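Local coordinates for phosphate binding protein (Planctomyces limnophilus, PDB 4JWO), which probably binds phosphate as the PstS-family component of a system that carries the ion across the cytoplasmic membrane, at residues I132-L144 with Y321-R335. Sequence-based numbering, arbitrary orientation.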
ATOM      1  N   ILE A 132      -9.727  24.358   6.205  1.00 47.65           N
ATOM      2  CA  ILE A 132      -8.531  23.573   5.921  1.00 45.19           C
ATOM      3  C   ILE A 132      -8.360  23.405   4.412  1.00 55.31           C
ATOM      4  O   ILE A 132      -9.196  22.797   3.743  1.00 55.93           O
ATOM      5  CB  ILE A 132      -8.581  22.188   6.613  1.00 43.49           C
ATOM      6  CG1 ILE A 132      -8.739  22.348   8.128  1.00 45.30           C
ATOM      7  CG2 ILE A 132      -7.327  21.386   6.310  1.00 47.46           C
ATOM      8  CD1 ILE A 132      -8.781  21.023   8.873  1.00 45.66           C
ATOM      9  N   ASP A 133      -7.273  23.956   3.884  1.00 44.49           N
ATOM     10  CA  ASP A 133      -6.994  23.905   2.457  1.00 44.83           C
ATOM     11  C   ASP A 133      -5.968  22.814   2.167  1.00 45.40           C
ATOM     12  O   ASP A 133      -4.769  23.084   2.068  1.00 39.76           O
ATOM     13  CB  ASP A 133      -6.461  25.259   1.998  1.00 50.48           C
ATOM     14  CG  ASP A 133      -6.514  25.434   0.498  1.00 56.19           C
ATOM     15  OD1 ASP A 133      -6.837  24.458  -0.218  1.00 52.82           O
ATOM     16  OD2 ASP A 133      -6.225  26.559   0.034  1.00 61.20           O
ATOM     17  N   TYR A 134      -6.446  21.579   2.026  1.00 35.19           N
ATOM     18  CA  TYR A 134      -5.556  20.433   1.883  1.00 30.86           C
ATOM     19  C   TYR A 134      -4.837  20.417   0.531  1.00 33.64           C
ATOM     20  O   TYR A 134      -5.367  20.893  -0.472  1.00 35.58           O
ATOM     21  CB  TYR A 134      -6.338  19.128   2.086  1.00 31.33           C
ATOM     22  CG  TYR A 134      -7.241  18.727   0.932  1.00 37.92           C
ATOM     23  CD1 TYR A 134      -6.743  18.013  -0.150  1.00 39.62           C
ATOM     24  CD2 TYR A 134      -8.591  19.035   0.941  1.00 47.71           C
ATOM     25  CE1 TYR A 134      -7.554  17.639  -1.197  1.00 49.65           C
ATOM     26  CE2 TYR A 134      -9.417  18.656  -0.109  1.00 49.70           C
ATOM     27  CZ  TYR A 134      -8.890  17.959  -1.172  1.00 54.50           C
ATOM     28  OH  TYR A 134      -9.697  17.581  -2.221  1.00 61.39           O
ATOM     29  N   VAL A 135      -3.634  19.853   0.508  1.00 29.91           N
ATOM     30  CA  VAL A 135      -2.922  19.611  -0.742  1.00 31.36           C
ATOM     31  C   VAL A 135      -2.565  18.132  -0.814  1.00 26.10           C
ATOM     32  O   VAL A 135      -2.030  17.568   0.140  1.00 25.07           O
ATOM     33  CB  VAL A 135      -1.640  20.459  -0.858  1.00 27.44           C
ATOM     34  CG1 VAL A 135      -1.067  20.348  -2.259  1.00 33.80           C
ATOM     35  CG2 VAL A 135      -1.931  21.915  -0.521  1.00 32.93           C
ATOM     36  N   GLU A 136      -2.866  17.507  -1.950  1.00 24.94           N
ATOM     37  CA  GLU A 136      -2.672  16.074  -2.121  1.00 22.26           C
ATOM     38  C   GLU A 136      -1.418  15.786  -2.935  1.00 24.32           C
ATOM     39  O   GLU A 136      -1.208  16.365  -4.000  1.00 24.27           O
ATOM     40  CB  GLU A 136      -3.894  15.487  -2.830  1.00 22.81           C
ATOM     41  CG  GLU A 136      -3.742  14.083  -3.342  1.00 23.56           C
ATOM     42  CD  GLU A 136      -5.011  13.620  -4.026  1.00 34.69           C
ATOM     43  OE1 GLU A 136      -6.063  13.593  -3.349  1.00 34.06           O
ATOM     44  OE2 GLU A 136      -4.969  13.316  -5.240  1.00 30.26           O
ATOM     45  N   PHE A 137      -0.576  14.900  -2.425  1.00 24.84           N
ATOM     46  CA  PHE A 137       0.617  14.479  -3.151  1.00 23.59           C
ATOM     47  C   PHE A 137       0.648  12.973  -3.340  1.00 21.82           C
ATOM     48  O   PHE A 137       0.674  12.233  -2.365  1.00 23.84           O
ATOM     49  CB  PHE A 137       1.862  14.936  -2.391  1.00 27.21           C
ATOM     50  CG  PHE A 137       1.997  16.422  -2.306  1.00 25.62           C
ATOM     51  CD1 PHE A 137       2.401  17.151  -3.414  1.00 25.43           C
ATOM     52  CD2 PHE A 137       1.707  17.102  -1.129  1.00 25.23           C
ATOM     53  CE1 PHE A 137       2.524  18.530  -3.356  1.00 26.76           C
ATOM     54  CE2 PHE A 137       1.827  18.482  -1.061  1.00 26.01           C
ATOM     55  CZ  PHE A 137       2.243  19.199  -2.182  1.00 25.93           C
ATOM     56  N   GLN A 138       0.646  12.514  -4.594  1.00 20.02           N
ATOM     57  CA  GLN A 138       0.834  11.097  -4.871  1.00 21.82           C
ATOM     58  C   GLN A 138       2.324  10.782  -4.781  1.00 24.59           C
ATOM     59  O   GLN A 138       3.139  11.404  -5.463  1.00 23.55           O
ATOM     60  CB  GLN A 138       0.310  10.743  -6.262  1.00 20.65           C
ATOM     61  CG  GLN A 138       0.353   9.257  -6.560  1.00 18.76           C
ATOM     62  CD  GLN A 138      -0.208   8.913  -7.922  1.00 19.35           C
ATOM     63  OE1 GLN A 138      -1.070   9.623  -8.457  1.00 27.32           O
ATOM     64  NE2 GLN A 138       0.274   7.839  -8.490  1.00 19.84           N
ATOM     65  N   VAL A 139       2.690   9.820  -3.944  1.00 20.68           N
ATOM     66  CA  VAL A 139       4.108   9.625  -3.633  1.00 21.81           C
ATOM     67  C   VAL A 139       4.683   8.264  -4.018  1.00 22.02           C
ATOM     68  O   VAL A 139       5.897   8.102  -4.076  1.00 23.56           O
ATOM     69  CB  VAL A 139       4.410   9.917  -2.147  1.00 21.96           C
ATOM     70  CG1 VAL A 139       4.034  11.353  -1.815  1.00 19.74           C
ATOM     71  CG2 VAL A 139       3.661   8.945  -1.232  1.00 22.18           C
ATOM     72  N   ALA A 140       3.815   7.296  -4.282  1.00 17.89           N
ATOM     73  CA  ALA A 140       4.249   5.945  -4.593  1.00 17.29           C
ATOM     74  C   ALA A 140       3.075   5.155  -5.108  1.00 16.78           C
ATOM     75  O   ALA A 140       1.937   5.599  -5.020  1.00 18.22           O
ATOM     76  CB  ALA A 140       4.810   5.275  -3.334  1.00 20.53           C
ATOM     77  N   ILE A 141       3.362   3.983  -5.655  1.00 17.42           N
ATOM     78  CA  ILE A 141       2.329   3.018  -5.977  1.00 16.58           C
ATOM     79  C   ILE A 141       2.627   1.754  -5.181  1.00 18.41           C
ATOM     80  O   ILE A 141       3.771   1.308  -5.117  1.00 18.54           O
ATOM     81  CB  ILE A 141       2.288   2.725  -7.482  1.00 16.43           C
ATOM     82  CG1 ILE A 141       1.836   3.965  -8.251  1.00 18.42           C
ATOM     83  CG2 ILE A 141       1.342   1.576  -7.775  1.00 17.52           C
ATOM     84  CD1 ILE A 141       1.881   3.781  -9.774  1.00 20.11           C
ATOM     85  N   ASP A 142       1.593   1.192  -4.556  1.00 15.89           N
ATOM     86  CA  ASP A 142       1.737  -0.007  -3.733  1.00 15.13           C
ATOM     87  C   ASP A 142       1.081  -1.152  -4.478  1.00 14.97           C
ATOM     88  O   ASP A 142      -0.117  -1.109  -4.738  1.00 17.24           O
ATOM     89  CB  ASP A 142       1.026   0.217  -2.387  1.00 17.66           C
ATOM     90  CG  ASP A 142       1.186  -0.956  -1.413  1.00 18.15           C
ATOM     91  OD1 ASP A 142       1.700  -2.010  -1.808  1.00 20.60           O
ATOM     92  OD2 ASP A 142       0.772  -0.816  -0.240  1.00 21.04           O
ATOM     93  N   GLY A 143       1.861  -2.169  -4.841  1.00 14.85           N
ATOM     94  CA  GLY A 143       1.322  -3.333  -5.516  1.00 14.14           C
ATOM     95  C   GLY A 143       1.550  -4.613  -4.732  1.00 15.89           C
ATOM     96  O   GLY A 143       2.626  -4.819  -4.184  1.00 16.77           O
ATOM     97  N   LEU A 144       0.535  -5.466  -4.674  1.00 14.70           N
ATOM     98  CA  LEU A 144       0.656  -6.777  -4.048  1.00 14.71           C
ATOM     99  C   LEU A 144       0.418  -7.859  -5.074  1.00 15.76           C
ATOM    100  O   LEU A 144      -0.412  -7.698  -5.963  1.00 15.47           O
ATOM    101  CB  LEU A 144      -0.404  -6.960  -2.970  1.00 16.37           C
ATOM    102  CG  LEU A 144      -0.378  -6.042  -1.760  1.00 17.24           C
ATOM    103  CD1 LEU A 144      -1.382  -6.574  -0.742  1.00 17.31           C
ATOM    104  CD2 LEU A 144       1.015  -5.944  -1.160  1.00 19.78           C
ATOM    105  N   TYR A 321       8.409  -0.230  -2.551  1.00 17.67           N
ATOM    106  CA  TYR A 321       7.277   0.276  -3.313  1.00 17.86           C
ATOM    107  C   TYR A 321       7.713   0.639  -4.727  1.00 17.02           C
ATOM    108  O   TYR A 321       8.892   0.543  -5.073  1.00 18.94           O
ATOM    109  CB  TYR A 321       6.646   1.494  -2.619  1.00 17.61           C
ATOM    110  CG  TYR A 321       5.856   1.170  -1.360  1.00 20.90           C
ATOM    111  CD1 TYR A 321       5.039   0.051  -1.293  1.00 21.21           C
ATOM    112  CD2 TYR A 321       5.920   1.994  -0.246  1.00 23.49           C
ATOM    113  CE1 TYR A 321       4.309  -0.242  -0.132  1.00 21.81           C
ATOM    114  CE2 TYR A 321       5.194   1.709   0.909  1.00 27.77           C
ATOM    115  CZ  TYR A 321       4.388   0.594   0.953  1.00 20.41           C
ATOM    116  OH  TYR A 321       3.678   0.315   2.101  1.00 25.39           O
ATOM    117  N   ILE A 322       6.748   1.046  -5.539  1.00 17.61           N
ATOM    118  CA  ILE A 322       6.985   1.422  -6.930  1.00 16.97           C
ATOM    119  C   ILE A 322       6.983   2.951  -7.018  1.00 19.66           C
ATOM    120  O   ILE A 322       6.076   3.607  -6.503  1.00 19.44           O
ATOM    121  CB  ILE A 322       5.875   0.825  -7.833  1.00 19.16           C
ATOM    122  CG1 ILE A 322       5.975  -0.711  -7.831  1.00 22.69           C
ATOM    123  CG2 ILE A 322       5.967   1.397  -9.231  1.00 20.59           C
ATOM    124  CD1 ILE A 322       4.727  -1.428  -8.320  1.00 24.36           C
ATOM    125  N   LYS A 323       8.006   3.530  -7.641  1.00 19.03           N
ATOM    126  CA  LYS A 323       8.063   4.988  -7.709  1.00 19.57           C
ATOM    127  C   LYS A 323       7.028   5.473  -8.716  1.00 19.76           C
ATOM    128  O   LYS A 323       6.658   4.738  -9.639  1.00 20.43           O
ATOM    129  CB  LYS A 323       9.474   5.489  -8.052  1.00 23.45           C
ATOM    130  CG  LYS A 323       9.928   5.181  -9.456  1.00 25.39           C
ATOM    131  CD  LYS A 323      11.290   5.796  -9.728  1.00 33.61           C
ATOM    132  CE  LYS A 323      11.754   5.491 -11.146  1.00 35.25           C
ATOM    133  NZ  LYS A 323      13.027   6.208 -11.447  1.00 39.21           N
ATOM    134  N   VAL A 324       6.538   6.695  -8.525  1.00 20.73           N
ATOM    135  CA  VAL A 324       5.499   7.224  -9.409  1.00 21.35           C
ATOM    136  C   VAL A 324       6.035   7.484 -10.823  1.00 23.88           C
ATOM    137  O   VAL A 324       7.222   7.781 -11.010  1.00 23.75           O
ATOM    138  CB  VAL A 324       4.887   8.534  -8.853  1.00 18.50           C
ATOM    139  CG1 VAL A 324       4.181   8.277  -7.517  1.00 19.43           C
ATOM    140  CG2 VAL A 324       5.955   9.603  -8.712  1.00 25.14           C
ATOM    141  N   PRO A 325       5.154   7.370 -11.830  1.00 21.08           N
ATOM    142  CA  PRO A 325       5.487   7.742 -13.209  1.00 22.05           C
ATOM    143  C   PRO A 325       5.991   9.182 -13.294  1.00 20.70           C
ATOM    144  O   PRO A 325       5.657   9.989 -12.427  1.00 21.20           O
ATOM    145  CB  PRO A 325       4.144   7.616 -13.932  1.00 24.69           C
ATOM    146  CG  PRO A 325       3.405   6.567 -13.152  1.00 23.88           C
ATOM    147  CD  PRO A 325       3.803   6.789 -11.721  1.00 19.92           C
ATOM    148  N   LYS A 326       6.790   9.492 -14.310  1.00 20.72           N
ATOM    149  CA  LYS A 326       7.329  10.837 -14.455  1.00 24.71           C
ATOM    150  C   LYS A 326       6.214  11.875 -14.539  1.00 22.11           C
ATOM    151  O   LYS A 326       6.355  12.975 -14.007  1.00 24.22           O
ATOM    152  CB  LYS A 326       8.234  10.950 -15.692  1.00 27.91           C
ATOM    153  CG  LYS A 326       9.548  10.178 -15.615  1.00 37.84           C
ATOM    154  CD  LYS A 326      10.463  10.720 -14.525  1.00 43.54           C
ATOM    155  CE  LYS A 326      11.696   9.838 -14.345  1.00 50.19           C
ATOM    156  NZ  LYS A 326      12.677  10.444 -13.397  1.00 46.46           N
ATOM    157  N   SER A 327       5.112  11.540 -15.209  1.00 22.98           N
ATOM    158  CA  SER A 327       4.028  12.513 -15.345  1.00 23.15           C
ATOM    159  C   SER A 327       3.440  12.845 -13.983  1.00 21.05           C
ATOM    160  O   SER A 327       3.052  13.984 -13.726  1.00 22.33           O
ATOM    161  CB  SER A 327       2.945  12.035 -16.320  1.00 22.78           C
ATOM    162  OG  SER A 327       2.232  10.933 -15.784  1.00 21.61           O
ATOM    163  N   VAL A 328       3.399  11.851 -13.100  1.00 18.59           N
ATOM    164  CA  VAL A 328       2.917  12.070 -11.740  1.00 18.67           C
ATOM    165  C   VAL A 328       3.885  12.977 -10.973  1.00 23.36           C
ATOM    166  O   VAL A 328       3.466  13.940 -10.338  1.00 21.63           O
ATOM    167  CB  VAL A 328       2.707  10.743 -10.981  1.00 17.23           C
ATOM    168  CG1 VAL A 328       2.283  11.025  -9.545  1.00 18.17           C
ATOM    169  CG2 VAL A 328       1.669   9.882 -11.688  1.00 16.49           C
ATOM    170  N   LYS A 329       5.177  12.668 -11.053  1.00 19.75           N
ATOM    171  CA  LYS A 329       6.216  13.459 -10.393  1.00 23.25           C
ATOM    172  C   LYS A 329       6.161  14.915 -10.826  1.00 23.45           C
ATOM    173  O   LYS A 329       6.215  15.823  -9.989  1.00 24.87           O
ATOM    174  CB  LYS A 329       7.599  12.886 -10.702  1.00 24.73           C
ATOM    175  CG  LYS A 329       8.764  13.681 -10.130  1.00 28.67           C
ATOM    176  CD  LYS A 329      10.088  12.967 -10.423  1.00 33.59           C
ATOM    177  CE  LYS A 329      11.276  13.712  -9.828  1.00 37.59           C
ATOM    178  NZ  LYS A 329      12.559  13.011 -10.102  1.00 41.89           N
ATOM    179  N   GLU A 330       6.041  15.137 -12.132  1.00 25.93           N
ATOM    180  CA  GLU A 330       5.991  16.491 -12.677  0.57 26.33           C
ATOM    181  C   GLU A 330       4.812  17.249 -12.087  1.00 27.71           C
ATOM    182  O   GLU A 330       4.937  18.390 -11.648  1.00 26.32           O
ATOM    183  CB  GLU A 330       5.879  16.464 -14.208  0.57 26.75           C
ATOM    184  CG  GLU A 330       5.683  17.846 -14.836  0.57 28.28           C
ATOM    185  CD  GLU A 330       5.564  17.819 -16.360  0.57 31.51           C
ATOM    186  OE1 GLU A 330       6.246  16.998 -17.011  0.57 40.45           O
ATOM    187  OE2 GLU A 330       4.786  18.630 -16.908  0.57 29.32           O
ATOM    188  N   THR A 331       3.658  16.597 -12.078  1.00 27.22           N
ATOM    189  CA  THR A 331       2.440  17.220 -11.577  1.00 26.65           C
ATOM    190  C   THR A 331       2.541  17.561 -10.088  1.00 27.66           C
ATOM    191  O   THR A 331       2.183  18.664  -9.667  1.00 30.04           O
ATOM    192  CB  THR A 331       1.221  16.326 -11.841  1.00 33.59           C
ATOM    193  OG1 THR A 331       1.025  16.208 -13.257  1.00 34.90           O
ATOM    194  CG2 THR A 331      -0.022  16.909 -11.202  1.00 32.53           C
HETATM  195  N   MSE A 332       3.050  16.627  -9.292  1.00 24.03           N
HETATM  196  CA  MSE A 332       3.203  16.863  -7.858  1.00 21.57           C
HETATM  197  C   MSE A 332       4.181  17.996  -7.533  1.00 21.87           C
HETATM  198  O   MSE A 332       3.944  18.768  -6.611  1.00 25.35           O
HETATM  199  CB  MSE A 332       3.606  15.577  -7.123  1.00 19.93           C
HETATM  200  CG  MSE A 332       2.631  14.423  -7.326  1.00 21.79           C
HETATM  201 SE   MSE A 332       0.786  14.957  -7.009  0.73 23.87          SE
HETATM  202  CE  MSE A 332      -0.033  14.050  -8.525  1.00 22.16           C
ATOM    203  N   GLN A 333       5.281  18.089  -8.276  1.00 23.10           N
ATOM    204  CA  GLN A 333       6.233  19.178  -8.084  1.00 23.13           C
ATOM    205  C   GLN A 333       5.609  20.517  -8.437  1.00 24.17           C
ATOM    206  O   GLN A 333       5.819  21.523  -7.765  1.00 25.22           O
ATOM    207  CB  GLN A 333       7.492  18.962  -8.930  1.00 27.41           C
ATOM    208  CG  GLN A 333       8.347  17.794  -8.496  1.00 30.31           C
ATOM    209  CD  GLN A 333       9.548  17.576  -9.401  1.00 38.20           C
ATOM    210  OE1 GLN A 333       9.576  18.049 -10.541  1.00 42.26           O
ATOM    211  NE2 GLN A 333      10.550  16.856  -8.898  1.00 43.90           N
ATOM    212  N   GLN A 334       4.840  20.526  -9.512  1.00 24.72           N
ATOM    213  CA  GLN A 334       4.207  21.746  -9.944  1.00 26.99           C
ATOM    214  C   GLN A 334       3.137  22.144  -8.928  1.00 25.91           C
ATOM    215  O   GLN A 334       2.955  23.318  -8.625  1.00 31.39           O
ATOM    216  CB  GLN A 334       3.661  21.554 -11.364  1.00 30.96           C
ATOM    217  CG  GLN A 334       4.786  21.445 -12.408  1.00 31.55           C
ATOM    218  CD  GLN A 334       4.340  20.874 -13.746  1.00 33.53           C
ATOM    219  OE1 GLN A 334       3.382  20.103 -13.820  1.00 32.56           O
ATOM    220  NE2 GLN A 334       5.051  21.238 -14.809  1.00 35.45           N
ATOM    221  N   ARG A 335       2.469  21.144  -8.370  1.00 27.79           N
ATOM    222  CA  ARG A 335       1.452  21.343  -7.343  1.00 25.41           C
ATOM    223  C   ARG A 335       2.046  21.940  -6.059  1.00 29.56           C
ATOM    224  O   ARG A 335       1.463  22.829  -5.441  1.00 30.15           O
ATOM    225  CB  ARG A 335       0.762  20.001  -7.057  1.00 32.85           C
ATOM    226  CG  ARG A 335      -0.485  20.064  -6.202  1.00 29.57           C
ATOM    227  CD  ARG A 335      -1.163  18.704  -6.102  1.00 26.10           C
ATOM    228  NE  ARG A 335      -1.804  18.276  -7.341  1.00 29.49           N
ATOM    229  CZ  ARG A 335      -2.347  17.078  -7.525  1.00 25.90           C
ATOM    230  NH1 ARG A 335      -2.314  16.165  -6.554  1.00 25.36           N
ATOM    231  NH2 ARG A 335      -2.899  16.774  -8.692  1.00 38.09           N
TER
HETATM  232  O   HOH W   1      -2.498  13.120  -6.474  1.00 28.67           O
HETATM  233  O   HOH W   2       7.743   7.910  -6.078  1.00 24.72           O
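Ile141 and Ile322 form a single antiparallel, hydrogen-bonded bridge: Ile141 N donates to Ile322 O at 2.9 Å, and Ile322 N donates to Ile141 O at 3.0 Å. Two residues away on each segment, a water replaces direct pairing, donating to Val139 O (2.7 Å) and accepting from Val324 N (3.0 Å). From Pro325, the N-cap, the chain enters the helix, whose residues 326-335 run roughly antiparallel to strand 134-144 (149°). There Arg335 NH1 reaches Glu136 O at 2.8 Å in a nearly straight bond (166°); Glu136 O lies in the guanidinium plane, whereas NH1 comes from above the carbonyl plane. The bend at chi3 (-71°) turns the guanidinium toward that oxygen. Glu136 OE2 stays 4.1 Å from Arg335 NH1, too far for a salt bridge; a second water links them, donating to the carboxylate and accepting from NH1. Glu136 OE1 bonds weakly with Tyr289 OH. Between these polar ends, Met332, a selenomethionine bent at chi2 and chi3, lays its SE against Gln138 N, and Val328 CG1 packs on the Gln138 amide. Asp142 CG lies 3.5 Å from Tyr321 CE1, while the tyrosine hydroxyl is hydrogen-bonded to Thr70 O. The strand's other edge pairs with 283-291 in the periplasmic-binding-protein fold. Backbone bonds and a water thus join residues 321-324 to the strand; side-chain packing, one arginine-carbonyl bond and a water bridge join the helix, that water probably mediating the Glu136-Arg335 attraction.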